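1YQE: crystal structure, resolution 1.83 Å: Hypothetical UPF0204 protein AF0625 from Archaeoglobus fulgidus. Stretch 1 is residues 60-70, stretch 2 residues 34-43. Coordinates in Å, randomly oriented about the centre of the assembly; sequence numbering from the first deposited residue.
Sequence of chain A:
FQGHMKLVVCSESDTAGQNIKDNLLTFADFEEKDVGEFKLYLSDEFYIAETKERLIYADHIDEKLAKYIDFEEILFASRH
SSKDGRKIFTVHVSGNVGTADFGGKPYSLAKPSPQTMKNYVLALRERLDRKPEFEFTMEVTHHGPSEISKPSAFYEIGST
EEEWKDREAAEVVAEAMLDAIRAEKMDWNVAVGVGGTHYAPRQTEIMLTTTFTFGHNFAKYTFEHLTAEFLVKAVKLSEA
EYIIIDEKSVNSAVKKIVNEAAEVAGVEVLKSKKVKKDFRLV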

ATOM      1  N   HIS A  60      -5.035   4.985 -14.356  1.00 19.94           N
ATOM      2  CA  HIS A  60      -5.480   6.369 -14.552  1.00 21.45           C
ATOM      3  C   HIS A  60      -6.776   6.746 -13.843  1.00 22.41           C
ATOM      4  O   HIS A  60      -7.357   7.796 -14.126  1.00 23.75           O
ATOM      5  CB  HIS A  60      -5.625   6.667 -16.050  1.00 22.05           C
ATOM      6  CG  HIS A  60      -4.343   6.543 -16.814  1.00 21.76           C
ATOM      7  ND1 HIS A  60      -3.261   7.364 -16.586  1.00 20.71           N
ATOM      8  CD2 HIS A  60      -3.960   5.673 -17.777  1.00 21.51           C
ATOM      9  CE1 HIS A  60      -2.264   7.003 -17.373  1.00 21.28           C
ATOM     10  NE2 HIS A  60      -2.662   5.978 -18.105  1.00 23.16           N
ATOM     11  N   ILE A  61      -7.233   5.917 -12.911  1.00 21.27           N
ATOM     12  CA  ILE A  61      -8.475   6.233 -12.220  1.00 21.80           C
ATOM     13  C   ILE A  61      -8.346   7.492 -11.363  1.00 21.15           C
ATOM     14  O   ILE A  61      -9.343   8.160 -11.083  1.00 20.85           O
ATOM     15  CB  ILE A  61      -8.953   5.056 -11.348  1.00 23.34           C
ATOM     16  CG1 ILE A  61     -10.412   5.288 -10.941  1.00 21.46           C
ATOM     17  CG2 ILE A  61      -8.057   4.904 -10.123  1.00 24.37           C
ATOM     18  CD1 ILE A  61     -11.030   4.135 -10.194  1.00 20.47           C
ATOM     19  N   ASP A  62      -7.125   7.824 -10.950  1.00 20.06           N
ATOM     20  CA  ASP A  62      -6.921   9.024 -10.147  1.00 20.23           C
ATOM     21  C   ASP A  62      -7.204  10.268 -10.986  1.00 21.47           C
ATOM     22  O   ASP A  62      -7.784  11.238 -10.490  1.00 20.20           O
ATOM     23  CB  ASP A  62      -5.494   9.091  -9.582  1.00 19.84           C
ATOM     24  CG  ASP A  62      -4.425   8.931 -10.650  1.00 22.80           C
ATOM     25  OD1 ASP A  62      -3.292   9.416 -10.431  1.00 18.76           O
ATOM     26  OD2 ASP A  62      -4.709   8.312 -11.699  1.00 22.29           O
ATOM     27  N   GLU A  63      -6.801  10.232 -12.257  1.00 22.50           N
ATOM     28  CA  GLU A  63      -7.029  11.353 -13.166  1.00 25.02           C
ATOM     29  C   GLU A  63      -8.521  11.522 -13.412  1.00 25.04           C
ATOM     30  O   GLU A  63      -9.025  12.644 -13.479  1.00 27.14           O
ATOM     31  CB  GLU A  63      -6.333  11.121 -14.512  1.00 26.85           C
ATOM     32  CG  GLU A  63      -4.839  10.866 -14.433  1.00 30.62           C
ATOM     33  CD  GLU A  63      -4.206  10.695 -15.805  1.00 33.65           C
ATOM     34  OE1 GLU A  63      -4.788   9.980 -16.652  1.00 33.48           O
ATOM     35  OE2 GLU A  63      -3.120  11.271 -16.033  1.00 36.73           O
ATOM     36  N   LYS A  64      -9.222  10.399 -13.558  1.00 24.15           N
ATOM     37  CA  LYS A  64     -10.660  10.407 -13.799  1.00 24.15           C
ATOM     38  C   LYS A  64     -11.429  11.002 -12.621  1.00 25.08           C
ATOM     39  O   LYS A  64     -12.328  11.828 -12.801  1.00 24.89           O
ATOM     40  CB  LYS A  64     -11.153   8.981 -14.058  1.00 26.00           C
ATOM     41  CG  LYS A  64     -10.514   8.326 -15.269  1.00 26.92           C
ATOM     42  CD  LYS A  64     -10.964   6.889 -15.432  1.00 30.04           C
ATOM     43  CE  LYS A  64     -10.321   6.263 -16.660  1.00 31.16           C
ATOM     44  NZ  LYS A  64     -10.768   4.860 -16.869  1.00 34.88           N
ATOM     45  N   LEU A  65     -11.076  10.576 -11.416  1.00 21.82           N
ATOM     46  CA  LEU A  65     -11.743  11.068 -10.217  1.00 21.79           C
ATOM     47  C   LEU A  65     -11.402  12.523  -9.910  1.00 20.06           C
ATOM     48  O   LEU A  65     -12.232  13.258  -9.367  1.00 21.29           O
ATOM     49  CB  LEU A  65     -11.380  10.184  -9.019  1.00 20.21           C
ATOM     50  CG  LEU A  65     -12.023   8.796  -8.990  1.00 22.03           C
ATOM     51  CD1 LEU A  65     -11.245   7.865  -8.062  1.00 22.35           C
ATOM     52  CD2 LEU A  65     -13.468   8.921  -8.540  1.00 22.76           C
ATOM     53  N   ALA A  66     -10.191  12.939 -10.265  1.00 19.35           N
ATOM     54  CA  ALA A  66      -9.735  14.304 -10.003  1.00 20.89           C
ATOM     55  C   ALA A  66     -10.514  15.362 -10.780  1.00 22.63           C
ATOM     56  O   ALA A  66     -10.321  16.561 -10.581  1.00 23.18           O
ATOM     57  CB  ALA A  66      -8.253  14.426 -10.302  1.00 19.93           C
ATOM     58  N   LYS A  67     -11.387  14.917 -11.674  1.00 22.41           N
ATOM     59  CA  LYS A  67     -12.196  15.844 -12.448  1.00 23.48           C
ATOM     60  C   LYS A  67     -13.338  16.364 -11.578  1.00 23.15           C
ATOM     61  O   LYS A  67     -13.819  17.480 -11.769  1.00 22.15           O
ATOM     62  CB  LYS A  67     -12.767  15.136 -13.680  1.00 25.35           C
ATOM     63  CG  LYS A  67     -13.755  15.965 -14.488  1.00 26.88           C
ATOM     64  CD  LYS A  67     -14.328  15.150 -15.641  1.00 29.96           C
ATOM     65  CE  LYS A  67     -15.493  15.862 -16.315  1.00 30.74           C
ATOM     66  NZ  LYS A  67     -16.106  15.009 -17.384  1.00 31.44           N
ATOM     67  N   TYR A  68     -13.753  15.556 -10.607  1.00 22.71           N
ATOM     68  CA  TYR A  68     -14.864  15.921  -9.743  1.00 25.07           C
ATOM     69  C   TYR A  68     -14.494  16.362  -8.328  1.00 24.74           C
ATOM     70  O   TYR A  68     -15.277  17.057  -7.672  1.00 23.85           O
ATOM     71  CB  TYR A  68     -15.852  14.758  -9.675  1.00 24.93           C
ATOM     72  CG  TYR A  68     -16.136  14.142 -11.024  1.00 27.01           C
ATOM     73  CD1 TYR A  68     -15.552  12.930 -11.398  1.00 27.07           C
ATOM     74  CD2 TYR A  68     -16.990  14.769 -11.931  1.00 28.84           C
ATOM     75  CE1 TYR A  68     -15.816  12.355 -12.643  1.00 28.90           C
ATOM     76  CE2 TYR A  68     -17.257  14.207 -13.177  1.00 29.42           C
ATOM     77  CZ  TYR A  68     -16.670  13.000 -13.526  1.00 29.70           C
ATOM     78  OH  TYR A  68     -16.946  12.436 -14.753  1.00 29.65           O
ATOM     79  N   ILE A  69     -13.319  15.954  -7.857  1.00 23.34           N
ATOM     80  CA  ILE A  69     -12.868  16.329  -6.516  1.00 22.84           C
ATOM     81  C   ILE A  69     -11.357  16.406  -6.394  1.00 21.47           C
ATOM     82  O   ILE A  69     -10.626  15.781  -7.157  1.00 20.43           O
ATOM     83  CB  ILE A  69     -13.355  15.331  -5.437  1.00 22.99           C
ATOM     84  CG1 ILE A  69     -13.114  13.893  -5.910  1.00 19.21           C
ATOM     85  CG2 ILE A  69     -14.814  15.588  -5.111  1.00 25.14           C
ATOM     86  CD1 ILE A  69     -13.303  12.849  -4.815  1.00 20.11           C
ATOM     87  N   ASP A  70     -10.901  17.184  -5.418  1.00 21.71           N
ATOM     88  CA  ASP A  70      -9.477  17.341  -5.147  1.00 21.04           C
ATOM     89  C   ASP A  70      -9.106  16.436  -3.981  1.00 21.35           C
ATOM     90  O   ASP A  70      -9.794  16.415  -2.956  1.00 20.14           O
ATOM     91  CB  ASP A  70      -9.156  18.780  -4.757  1.00 20.56           C
ATOM     92  CG  ASP A  70      -9.108  19.712  -5.939  1.00 22.36           C
ATOM     93  OD1 ASP A  70      -9.521  19.316  -7.050  1.00 20.25           O
ATOM     94  OD2 ASP A  70      -8.655  20.857  -5.741  1.00 24.28           O
TER
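Stretch 2, residues 34-43: DVGEFKLYLS

Residues 34-43 approach residues 61-69, which begin as a helix, as a tight turn leading into an extended strand. A type II' β turn runs from V35 to F38, closed by the backbone hydrogen bond from F38 N to V35 O (3.0 Å); G36 takes the positive phi (51°) of this bend. From the turn the chain runs on as a strand toward L42. The strand axis crosses that of the helix at -66°, with a closest approach of 11.7 Å, a separation bridged by side chains. No direct hydrogen bond joins the two stretches, and the fit rests largely on apolar shape.

F38, L40 and L42 point toward stretch 1, in the alternation expected of an extended strand. F38 fills a hollow lined by I61, K64, L65 and Y68. L65 CD2 lies over one face of the F38 ring, 3.5 Å from the ring centroid and nearly on the normal, while K64 CB meets the ring edge at CZ (3.9 Å) and Y68 CE1 lies near the ring plane, 4.1 Å from F38 CD1. I61 CD1 reaches F38 CE2 at 3.9 Å.

At the turn the ring and the methyl change sides: Y68 of stretch 1 supplies the flat surface and V35 of stretch 2 the methyl, V35 CG2 sitting over the tyrosine ring, 3.5 Å from its centroid. Farther out, Y68 OH comes within 3.5 Å of G36 CA. The fit is close enough that a CB on G36 would clash with this hydroxyl. A water joins the same corner, accepting from E37 N (2.8 Å) and hydrogen-bonded to Y68 OH (3.0 Å).

Along the strand, L40 wedges between L65 and Y68, with CD2 3.9 Å from L65 CD2 and CD1 3.8 Å from Y68 CB. I69 extends the apolar seam, its CG2 lying 3.9 Å from L42 CD2.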

ATOM      1  N   ASP A  34     -23.685  11.079  -7.604  1.00 43.89           N
ATOM      2  CA  ASP A  34     -23.303  10.218  -8.712  1.00 44.20           C
ATOM      3  C   ASP A  34     -22.913  11.056  -9.916  1.00 43.87           C
ATOM      4  O   ASP A  34     -23.770  11.597 -10.609  1.00 45.15           O
ATOM      5  CB  ASP A  34     -24.456   9.283  -9.082  1.00 45.20           C
ATOM      6  CG  ASP A  34     -24.792   8.305  -7.974  1.00 47.62           C
ATOM      7  OD1 ASP A  34     -25.720   7.491  -8.160  1.00 49.50           O
ATOM      8  OD2 ASP A  34     -24.128   8.348  -6.916  1.00 49.07           O
ATOM      9  N   VAL A  35     -21.611  11.178 -10.146  1.00 43.13           N
ATOM     10  CA  VAL A  35     -21.097  11.934 -11.278  1.00 42.88           C
ATOM     11  C   VAL A  35     -20.307  10.974 -12.149  1.00 42.80           C
ATOM     12  O   VAL A  35     -19.627  10.081 -11.639  1.00 43.28           O
ATOM     13  CB  VAL A  35     -20.165  13.079 -10.832  1.00 43.45           C
ATOM     14  CG1 VAL A  35     -20.923  14.052  -9.947  1.00 43.67           C
ATOM     15  CG2 VAL A  35     -18.962  12.513 -10.097  1.00 44.39           C
ATOM     16  N   GLY A  36     -20.400  11.154 -13.461  1.00 42.03           N
ATOM     17  CA  GLY A  36     -19.688  10.275 -14.367  1.00 41.01           C
ATOM     18  C   GLY A  36     -19.964   8.818 -14.052  1.00 40.51           C
ATOM     19  O   GLY A  36     -21.096   8.439 -13.750  1.00 40.55           O
ATOM     20  N   GLU A  37     -18.920   8.002 -14.107  1.00 39.77           N
ATOM     21  CA  GLU A  37     -19.038   6.574 -13.839  1.00 39.25           C
ATOM     22  C   GLU A  37     -18.914   6.224 -12.357  1.00 37.72           C
ATOM     23  O   GLU A  37     -18.953   5.048 -11.996  1.00 38.05           O
ATOM     24  CB  GLU A  37     -17.959   5.819 -14.618  1.00 41.22           C
ATOM     25  CG  GLU A  37     -16.551   6.347 -14.361  1.00 43.47           C
ATOM     26  CD  GLU A  37     -15.469   5.488 -14.991  1.00 45.22           C
ATOM     27  OE1 GLU A  37     -15.341   4.310 -14.594  1.00 46.81           O
ATOM     28  OE2 GLU A  37     -14.748   5.988 -15.882  1.00 44.57           O
ATOM     29  N   PHE A  38     -18.783   7.232 -11.500  1.00 35.61           N
ATOM     30  CA  PHE A  38     -18.615   6.974 -10.073  1.00 34.82           C
ATOM     31  C   PHE A  38     -19.747   7.387  -9.143  1.00 33.40           C
ATOM     32  O   PHE A  38     -20.649   8.146  -9.504  1.00 31.25           O
ATOM     33  CB  PHE A  38     -17.338   7.651  -9.556  1.00 35.19           C
ATOM     34  CG  PHE A  38     -16.141   7.457 -10.437  1.00 36.14           C
ATOM     35  CD1 PHE A  38     -15.815   8.402 -11.406  1.00 36.30           C
ATOM     36  CD2 PHE A  38     -15.332   6.333 -10.297  1.00 35.71           C
ATOM     37  CE1 PHE A  38     -14.698   8.232 -12.222  1.00 36.21           C
ATOM     38  CE2 PHE A  38     -14.214   6.154 -11.109  1.00 35.86           C
ATOM     39  CZ  PHE A  38     -13.896   7.106 -12.073  1.00 35.35           C
ATOM     40  N   LYS A  39     -19.665   6.865  -7.925  1.00 32.48           N
ATOM     41  CA  LYS A  39     -20.600   7.171  -6.856  1.00 30.12           C
ATOM     42  C   LYS A  39     -19.686   7.796  -5.809  1.00 29.26           C
ATOM     43  O   LYS A  39     -18.854   7.113  -5.215  1.00 29.42           O
ATOM     44  CB  LYS A  39     -21.241   5.896  -6.301  1.00 30.44           C
ATOM     45  CG  LYS A  39     -22.103   5.141  -7.303  1.00 35.15           C
ATOM     46  CD  LYS A  39     -22.638   3.837  -6.722  1.00 36.55           C
ATOM     47  CE  LYS A  39     -23.584   4.085  -5.561  1.00 38.65           C
ATOM     48  NZ  LYS A  39     -24.765   4.887  -5.985  1.00 40.99           N
ATOM     49  N   LEU A  40     -19.817   9.100  -5.607  1.00 27.38           N
ATOM     50  CA  LEU A  40     -18.974   9.798  -4.648  1.00 27.44           C
ATOM     51  C   LEU A  40     -19.707  10.087  -3.348  1.00 28.52           C
ATOM     52  O   LEU A  40     -20.890  10.419  -3.354  1.00 29.56           O
ATOM     53  CB  LEU A  40     -18.481  11.118  -5.243  1.00 25.74           C
ATOM     54  CG  LEU A  40     -17.825  11.090  -6.623  1.00 27.91           C
ATOM     55  CD1 LEU A  40     -17.475  12.516  -7.030  1.00 27.96           C
ATOM     56  CD2 LEU A  40     -16.578  10.211  -6.602  1.00 27.10           C
ATOM     57  N   TYR A  41     -18.996   9.952  -2.234  1.00 28.56           N
ATOM     58  CA  TYR A  41     -19.558  10.231  -0.922  1.00 28.92           C
ATOM     59  C   TYR A  41     -18.677  11.322  -0.340  1.00 29.59           C
ATOM     60  O   TYR A  41     -17.478  11.121  -0.142  1.00 28.89           O
ATOM     61  CB  TYR A  41     -19.528   8.982  -0.037  1.00 29.63           C
ATOM     62  CG  TYR A  41     -20.269   7.800  -0.625  1.00 31.24           C
ATOM     63  CD1 TYR A  41     -19.678   6.996  -1.600  1.00 32.66           C
ATOM     64  CD2 TYR A  41     -21.573   7.501  -0.229  1.00 30.93           C
ATOM     65  CE1 TYR A  41     -20.365   5.923  -2.167  1.00 32.58           C
ATOM     66  CE2 TYR A  41     -22.270   6.431  -0.791  1.00 31.24           C
ATOM     67  CZ  TYR A  41     -21.660   5.648  -1.759  1.00 33.19           C
ATOM     68  OH  TYR A  41     -22.338   4.588  -2.324  1.00 34.27           O
ATOM     69  N   LEU A  42     -19.272  12.480  -0.074  1.00 28.87           N
ATOM     70  CA  LEU A  42     -18.524  13.617   0.440  1.00 30.26           C
ATOM     71  C   LEU A  42     -18.825  13.992   1.883  1.00 31.54           C
ATOM     72  O   LEU A  42     -19.945  13.832   2.368  1.00 31.44           O
ATOM     73  CB  LEU A  42     -18.779  14.834  -0.446  1.00 30.44           C
ATOM     74  CG  LEU A  42     -18.647  14.607  -1.952  1.00 31.41           C
ATOM     75  CD1 LEU A  42     -19.198  15.812  -2.702  1.00 32.43           C
ATOM     76  CD2 LEU A  42     -17.194  14.358  -2.301  1.00 31.18           C
ATOM     77  N   SER A  43     -17.800  14.510   2.551  1.00 31.98           N
ATOM     78  CA  SER A  43     -17.892  14.960   3.931  1.00 33.00           C
ATOM     79  C   SER A  43     -16.741  15.939   4.114  1.00 33.62           C
ATOM     80  O   SER A  43     -15.926  16.111   3.206  1.00 34.35           O
ATOM     81  CB  SER A  43     -17.744  13.784   4.901  1.00 32.89           C
ATOM     82  OG  SER A  43     -16.428  13.263   4.884  1.00 33.98           O
TER
HETATM   83  O   HOH W   1     -16.846   9.493 -15.200  1.00 38.23           O